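Local coordinates for protein predicted metal-dependent hydrolase of the TIM-barrel fold (Lactobacillus casei, PDB 2QPX) that binds two zinc ions in a TIM-barrel fold of the amidohydrolase type and probably acts as a metal-dependent hydrolase, its substrate unknown, at residues H177-V183 / D208-Y212; Y310-F315 / W355-C360. One frame throughout, in Å; residues are numbered along the deposited sequence. Where two conformers were deposited one is given.

Contact 1 of 2, residues H177-V183 / D208-Y212; sequences HLEPVNV and DYMLY
L178, E179, P180, V181 and V183 pack an extended loop across one side of helix 204-221, where D208, Y209, L211 and Y212 receive it. This is a partly buried loop-on-helix contact at the periphery of the barrel. The ring of Y212 carries its middle. P180 lies over one face of that ring, with CA of P180 4.0 Å above the plane and over its centre. CD of P180 comes 3.7 Å from CZ of Y212. The hydroxyl OH of Y212 gives a weak hydrogen bond of 3.3 Å to O of L178. With Y212 cut back to an alanine, P180 would probably lose the ring face it rests on, and O of L178 this weak donor. One helical turn back, D208 takes a bond from the loop backbone: N of E179 to OD2 of D208 is 3.3 Å and fairly straight at 165°. The N-H comes from well above the carboxylate plane. OD2 also forms a salt bridge with K204, which in turn bonds O of H177. With CG anti to the backbone N (chi1 180°), the side chain of Y209 swings out from the helix to V183, whose CA lies 3.8 Å from CE2 of Y209. O of V181 sits at the ring edge, 3.3 Å from CD2 of Y209. CG2 of V181 rests 3.7 Å from CB of D208. Deeper in, CD2 of L178 meets CD1 of L211 at 3.8 Å, and both leucines touch F227 of strand 225-229. Y209 also meets W148 of helix 144-156 edge-to-face, while L211 touches helix 130-138. The loop leads into helix 183-196, with N182 at the N-cap, its OD1 bonded to N of I184.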
loop_
_atom_site.group_PDB
_atom_site.type_symbol
_atom_site.label_atom_id
_atom_site.label_comp_id
_atom_site.label_asym_id
_atom_site.label_seq_id
_atom_site.Cartn_x
_atom_site.Cartn_y
_atom_site.Cartn_z
ATOM N N HIS A 177 -6.984 -15.736 -6.996
ATOM C CA HIS A 177 -6.283 -16.807 -6.315
ATOM C C HIS A 177 -6.463 -18.091 -7.119
ATOM O O HIS A 177 -7.196 -19.006 -6.728
ATOM C CB HIS A 177 -6.804 -16.935 -4.884
ATOM C CG HIS A 177 -5.867 -17.641 -3.965
ATOM N ND1 HIS A 177 -4.813 -18.415 -4.410
ATOM C CD2 HIS A 177 -5.883 -17.755 -2.618
ATOM C CE1 HIS A 177 -4.203 -18.951 -3.366
ATOM N NE2 HIS A 177 -4.821 -18.547 -2.270
ATOM N N LEU A 178 -5.781 -18.171 -8.253
ATOM C CA LEU A 178 -6.004 -19.211 -9.226
ATOM C C LEU A 178 -5.336 -20.511 -8.752
ATOM O O LEU A 178 -4.168 -20.513 -8.366
ATOM C CB LEU A 178 -5.436 -18.805 -10.568
ATOM C CG LEU A 178 -5.853 -17.460 -11.152
ATOM C CD1 LEU A 178 -5.105 -17.188 -12.452
ATOM C CD2 LEU A 178 -7.381 -17.286 -11.338
ATOM N N GLU A 179 -6.102 -21.602 -8.728
ATOM C CA GLU A 179 -5.548 -22.887 -8.325
ATOM C C GLU A 179 -6.080 -23.938 -9.284
ATOM O O GLU A 179 -7.205 -23.834 -9.760
ATOM C CB GLU A 179 -5.937 -23.213 -6.878
ATOM C CG GLU A 179 -5.266 -22.325 -5.818
ATOM C CD GLU A 179 -5.548 -22.769 -4.352
ATOM O OE1 GLU A 179 -6.700 -22.654 -3.880
ATOM O OE2 GLU A 179 -4.594 -23.236 -3.674
ATOM N N PRO A 180 -5.302 -24.992 -9.524
ATOM C CA PRO A 180 -5.777 -26.056 -10.392
ATOM C C PRO A 180 -7.023 -26.736 -9.836
ATOM O O PRO A 180 -7.214 -26.866 -8.625
ATOM C CB PRO A 180 -4.617 -27.058 -10.439
ATOM C CG PRO A 180 -3.465 -26.389 -9.821
ATOM C CD PRO A 180 -3.943 -25.230 -9.012
ATOM N N VAL A 181 -7.855 -27.156 -10.769
ATOM C CA VAL A 181 -9.153 -27.787 -10.502
ATOM C C VAL A 181 -9.301 -29.056 -11.326
ATOM O O VAL A 181 -9.022 -29.105 -12.534
ATOM C CB VAL A 181 -10.313 -26.815 -10.914
ATOM C CG1 VAL A 181 -11.687 -27.469 -10.750
ATOM C CG2 VAL A 181 -10.207 -25.499 -10.104
ATOM N N ASN A 182 -9.752 -30.118 -10.674
ATOM C CA ASN A 182 -10.057 -31.378 -11.323
ATOM C C ASN A 182 -11.261 -31.248 -12.256
ATOM O O ASN A 182 -12.182 -30.474 -11.965
ATOM C CB ASN A 182 -10.330 -32.426 -10.225
ATOM C CG ASN A 182 -10.316 -33.837 -10.744
ATOM O OD1 ASN A 182 -11.290 -34.336 -11.288
ATOM N ND2 ASN A 182 -9.188 -34.515 -10.527
ATOM N N VAL A 183 -11.292 -32.018 -13.326
ATOM C CA VAL A 183 -12.409 -32.021 -14.243
ATOM C C VAL A 183 -13.754 -32.343 -13.525
ATOM O O VAL A 183 -14.779 -31.855 -13.930
ATOM C CB VAL A 183 -12.153 -32.968 -15.446
ATOM C CG1 VAL A 183 -12.195 -34.469 -15.016
ATOM C CG2 VAL A 183 -13.163 -32.739 -16.568
ATOM N N ASP A 208 -11.354 -21.329 -13.018
ATOM C CA ASP A 208 -9.959 -21.696 -12.767
ATOM C C ASP A 208 -9.581 -22.887 -13.665
ATOM O O ASP A 208 -8.478 -22.877 -14.265
ATOM C CB ASP A 208 -9.706 -22.023 -11.288
ATOM C CG ASP A 208 -9.619 -20.800 -10.389
ATOM O OD1 ASP A 208 -9.865 -19.675 -10.867
ATOM O OD2 ASP A 208 -9.280 -20.988 -9.169
ATOM N N TYR A 209 -10.462 -23.893 -13.804
ATOM C CA TYR A 209 -10.198 -24.991 -14.759
ATOM C C TYR A 209 -9.922 -24.416 -16.168
ATOM O O TYR A 209 -8.946 -24.798 -16.865
ATOM C CB TYR A 209 -11.401 -25.963 -14.811
ATOM C CG TYR A 209 -11.221 -27.101 -15.755
ATOM C CD1 TYR A 209 -11.542 -26.997 -17.094
ATOM C CD2 TYR A 209 -10.710 -28.324 -15.291
ATOM C CE1 TYR A 209 -11.377 -28.090 -17.951
ATOM C CE2 TYR A 209 -10.516 -29.381 -16.117
ATOM C CZ TYR A 209 -10.836 -29.277 -17.443
ATOM O OH TYR A 209 -10.628 -30.337 -18.283
HETATM N N MSE A 210 -10.823 -23.536 -16.623
HETATM C CA MSE A 210 -10.725 -22.931 -17.930
HETATM C C MSE A 210 -9.374 -22.255 -18.098
HETATM O O MSE A 210 -8.685 -22.442 -19.122
HETATM C CB MSE A 210 -11.819 -21.875 -18.058
HETATM C CG MSE A 210 -11.850 -21.171 -19.373
HETATM SE SE MSE A 210 -12.931 -19.534 -19.380
HETATM C CE MSE A 210 -11.702 -18.262 -18.526
ATOM N N LEU A 211 -8.980 -21.452 -17.099
ATOM C CA LEU A 211 -7.728 -20.694 -17.250
ATOM C C LEU A 211 -6.491 -21.599 -17.325
ATOM O O LEU A 211 -5.559 -21.346 -18.109
ATOM C CB LEU A 211 -7.601 -19.679 -16.121
ATOM C CG LEU A 211 -8.585 -18.502 -16.222
ATOM C CD1 LEU A 211 -8.618 -17.738 -14.885
ATOM C CD2 LEU A 211 -8.228 -17.629 -17.448
ATOM N N TYR A 212 -6.462 -22.655 -16.514
ATOM C CA TYR A 212 -5.338 -23.590 -16.571
ATOM C C TYR A 212 -5.332 -24.353 -17.881
ATOM O O TYR A 212 -4.285 -24.584 -18.469
ATOM C CB TYR A 212 -5.359 -24.570 -15.381
ATOM C CG TYR A 212 -4.700 -23.993 -14.123
ATOM C CD1 TYR A 212 -5.382 -23.143 -13.275
ATOM C CD2 TYR A 212 -3.355 -24.273 -13.797
ATOM C CE1 TYR A 212 -4.780 -22.620 -12.145
ATOM C CE2 TYR A 212 -2.741 -23.717 -12.665
ATOM C CZ TYR A 212 -3.451 -22.899 -11.851
ATOM O OH TYR A 212 -2.868 -22.338 -10.734
#

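Contact 2 of 2, residues Y310-F315 / W355-C360; sequences YTRILF and WINAIC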
loop_
_atom_site.group_PDB
_atom_site.type_symbol
_atom_site.label_atom_id
_atom_site.label_comp_id
_atom_site.label_asym_id
_atom_site.label_seq_id
_atom_site.Cartn_x
_atom_site.Cartn_y
_atom_site.Cartn_z
ATOM N N TYR A 310 11.743 -1.462 -17.152
ATOM C CA TYR A 310 11.003 -0.494 -17.935
ATOM C C TYR A 310 10.436 -1.125 -19.209
ATOM O O TYR A 310 9.473 -0.607 -19.776
ATOM C CB TYR A 310 11.897 0.733 -18.279
ATOM C CG TYR A 310 12.131 1.627 -17.087
ATOM C CD1 TYR A 310 11.154 2.512 -16.639
ATOM C CD2 TYR A 310 13.359 1.639 -16.414
ATOM C CE1 TYR A 310 11.363 3.337 -15.516
ATOM C CE2 TYR A 310 13.571 2.450 -15.313
ATOM C CZ TYR A 310 12.594 3.315 -14.868
ATOM O OH TYR A 310 12.812 4.135 -13.793
ATOM N N THR A 311 11.002 -2.274 -19.609
ATOM C CA THR A 311 10.550 -3.026 -20.755
ATOM C C THR A 311 9.368 -3.978 -20.471
ATOM O O THR A 311 8.970 -4.746 -21.344
ATOM C CB THR A 311 11.697 -3.815 -21.352
ATOM O OG1 THR A 311 12.315 -4.598 -20.318
ATOM C CG2 THR A 311 12.712 -2.835 -22.026
ATOM N N ARG A 312 8.784 -3.877 -19.266
ATOM C CA ARG A 312 7.616 -4.694 -18.906
ATOM C C ARG A 312 6.340 -3.910 -18.652
ATOM O O ARG A 312 5.268 -4.517 -18.535
ATOM C CB ARG A 312 7.925 -5.542 -17.688
ATOM C CG ARG A 312 9.011 -6.640 -17.933
ATOM C CD ARG A 312 8.596 -7.708 -18.938
ATOM N NE ARG A 312 9.549 -8.808 -18.852
ATOM C CZ ARG A 312 9.548 -9.718 -17.882
ATOM N NH1 ARG A 312 8.529 -9.790 -17.024
ATOM N NH2 ARG A 312 10.542 -10.573 -17.798
ATOM N N ILE A 313 6.456 -2.582 -18.533
ATOM C CA ILE A 313 5.299 -1.709 -18.287
ATOM C C ILE A 313 4.815 -1.154 -19.641
ATOM O O ILE A 313 5.612 -0.804 -20.502
ATOM C CB ILE A 313 5.535 -0.648 -17.146
ATOM C CG1 ILE A 313 4.191 -0.037 -16.683
ATOM C CG2 ILE A 313 6.549 0.396 -17.576
ATOM C CD1 ILE A 313 4.260 0.877 -15.416
ATOM N N LEU A 314 3.496 -1.123 -19.826
ATOM C CA LEU A 314 2.866 -0.763 -21.115
ATOM C C LEU A 314 1.915 0.415 -20.920
ATOM O O LEU A 314 1.332 0.586 -19.860
ATOM C CB LEU A 314 2.011 -1.928 -21.655
ATOM C CG LEU A 314 2.668 -3.310 -21.732
ATOM C CD1 LEU A 314 1.663 -4.383 -22.225
ATOM C CD2 LEU A 314 3.925 -3.281 -22.610
ATOM N N PHE A 315 1.737 1.211 -21.971
ATOM C CA PHE A 315 0.603 2.131 -22.041
ATOM C C PHE A 315 -0.691 1.385 -22.428
ATOM O O PHE A 315 -0.729 0.626 -23.395
ATOM C CB PHE A 315 0.790 3.225 -23.094
ATOM C CG PHE A 315 -0.442 4.038 -23.318
ATOM C CD1 PHE A 315 -0.871 4.938 -22.355
ATOM C CD2 PHE A 315 -1.224 3.843 -24.444
ATOM C CE1 PHE A 315 -2.035 5.636 -22.526
ATOM C CE2 PHE A 315 -2.425 4.538 -24.612
ATOM C CZ PHE A 315 -2.793 5.437 -23.678
ATOM N N TRP A 355 13.459 3.713 -23.343
ATOM C CA TRP A 355 12.473 3.205 -22.393
ATOM C C TRP A 355 11.088 3.796 -22.626
ATOM O O TRP A 355 10.061 3.067 -22.597
ATOM C CB TRP A 355 12.971 3.435 -20.978
ATOM C CG TRP A 355 14.042 2.457 -20.531
ATOM C CD1 TRP A 355 14.265 1.210 -21.019
ATOM C CD2 TRP A 355 14.933 2.630 -19.439
ATOM N NE1 TRP A 355 15.256 0.583 -20.290
ATOM C CE2 TRP A 355 15.666 1.422 -19.298
ATOM C CE3 TRP A 355 15.162 3.666 -18.535
ATOM C CZ2 TRP A 355 16.647 1.255 -18.338
ATOM C CZ3 TRP A 355 16.158 3.488 -17.565
ATOM C CH2 TRP A 355 16.852 2.281 -17.466
ATOM N N ILE A 356 11.029 5.102 -22.909
ATOM C CA ILE A 356 9.745 5.748 -23.232
ATOM C C ILE A 356 9.107 5.095 -24.487
ATOM O O ILE A 356 7.901 4.784 -24.502
ATOM C CB ILE A 356 9.945 7.303 -23.363
ATOM C CG1 ILE A 356 10.179 7.918 -21.991
ATOM C CG2 ILE A 356 8.747 7.938 -24.141
ATOM C CD1 ILE A 356 10.814 9.346 -22.008
ATOM N N ASN A 357 9.904 4.871 -25.527
ATOM C CA ASN A 357 9.422 4.209 -26.706
ATOM C C ASN A 357 8.874 2.781 -26.390
ATOM O O ASN A 357 7.836 2.384 -26.907
ATOM C CB ASN A 357 10.500 4.133 -27.788
ATOM C CG ASN A 357 10.619 5.396 -28.607
ATOM O OD1 ASN A 357 9.624 6.030 -28.934
ATOM N ND2 ASN A 357 11.862 5.725 -29.006
ATOM N N ALA A 358 9.612 2.032 -25.573
ATOM C CA ALA A 358 9.227 0.684 -25.157
ATOM C C ALA A 358 7.831 0.724 -24.544
ATOM O O ALA A 358 6.922 -0.018 -24.926
ATOM C CB ALA A 358 10.278 0.146 -24.159
ATOM N N ILE A 359 7.674 1.621 -23.579
ATOM C CA ILE A 359 6.450 1.681 -22.789
ATOM C C ILE A 359 5.229 2.108 -23.634
ATOM O O ILE A 359 4.146 1.523 -23.529
ATOM C CB ILE A 359 6.633 2.624 -21.610
ATOM C CG1 ILE A 359 7.749 2.123 -20.662
ATOM C CG2 ILE A 359 5.331 2.829 -20.834
ATOM C CD1 ILE A 359 8.241 3.153 -19.602
ATOM N N CYS A 360 5.423 3.137 -24.480
ATOM C CA CYS A 360 4.328 3.726 -25.207
ATOM C C CYS A 360 3.802 2.863 -26.375
ATOM O O CYS A 360 2.599 2.870 -26.664
ATOM C CB CYS A 360 4.726 5.145 -25.658
ATOM S SG CYS A 360 4.771 6.307 -24.318
#
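Y310 and W355 form the aromatic part of this buried contact between a short strand with its lead-in and helix 349-367. Their rings make an offset stack, the Y310 ring and the six-membered ring of W355 having centroids 4.3 Å apart and planes at 29°. CD2 of Y310 lies over the indole face toward its rim, 3.4 Å from CE3 of W355. CB of Y310 adds a CH-pi contact over the five-membered ring. CG of Y310 stands anti to its carbonyl carbon (chi1 -73°), which swings the ring over the six-membered ring while CB stays over the five-membered one. OH of Y310 is hydrogen-bonded to NE2 of H340, and H57 of the second subunit meets W355 edge-to-face.

The aliphatic part centres on I359. Its CG1 lies 3.7 Å from CG2 of I313 and 3.3 Å from O of Y310, while its CD1 approaches the Y310 ring at the edge.

The polar part is backbone only. N of F315 donates to O of I359 at 2.9 Å, tilted 33° from the carbonyl plane. This oxygen lies within a wider pi-type turn of the helix. CA of I359 makes a C-H...O contact with O of I313 at 3.5 Å.

Strand 313-314 bonds to strand 282-285 through F284, and the backbone of C360 hydrogen-bonds to that of L15 in strand 14-19. Helix packing against a short barrel strand is characteristic of the TIM-barrel fold, and here the chain runs on to the zinc ligand D318.

How the contacts relate
Contact 1 closes before contact 2 opens, so the two come in series along the chain. Their centres are about 31 Å apart, and their nearest atoms about 16 Å, without touching. Both belong to the amidohydrolase region of the chain. A four-stranded parallel sheet links them: contact 1 packs against its outermost strand 225-229, while contact 2 includes the other outermost strand, 313-314. The zinc ligands H228 and D318 lie on or just after these strands. Contact 1 thus joins a peripheral loop and helix to one edge strand of this sheet, and contact 2 packs a helix against the other edge strand, next to strand 14-19 and the second subunit.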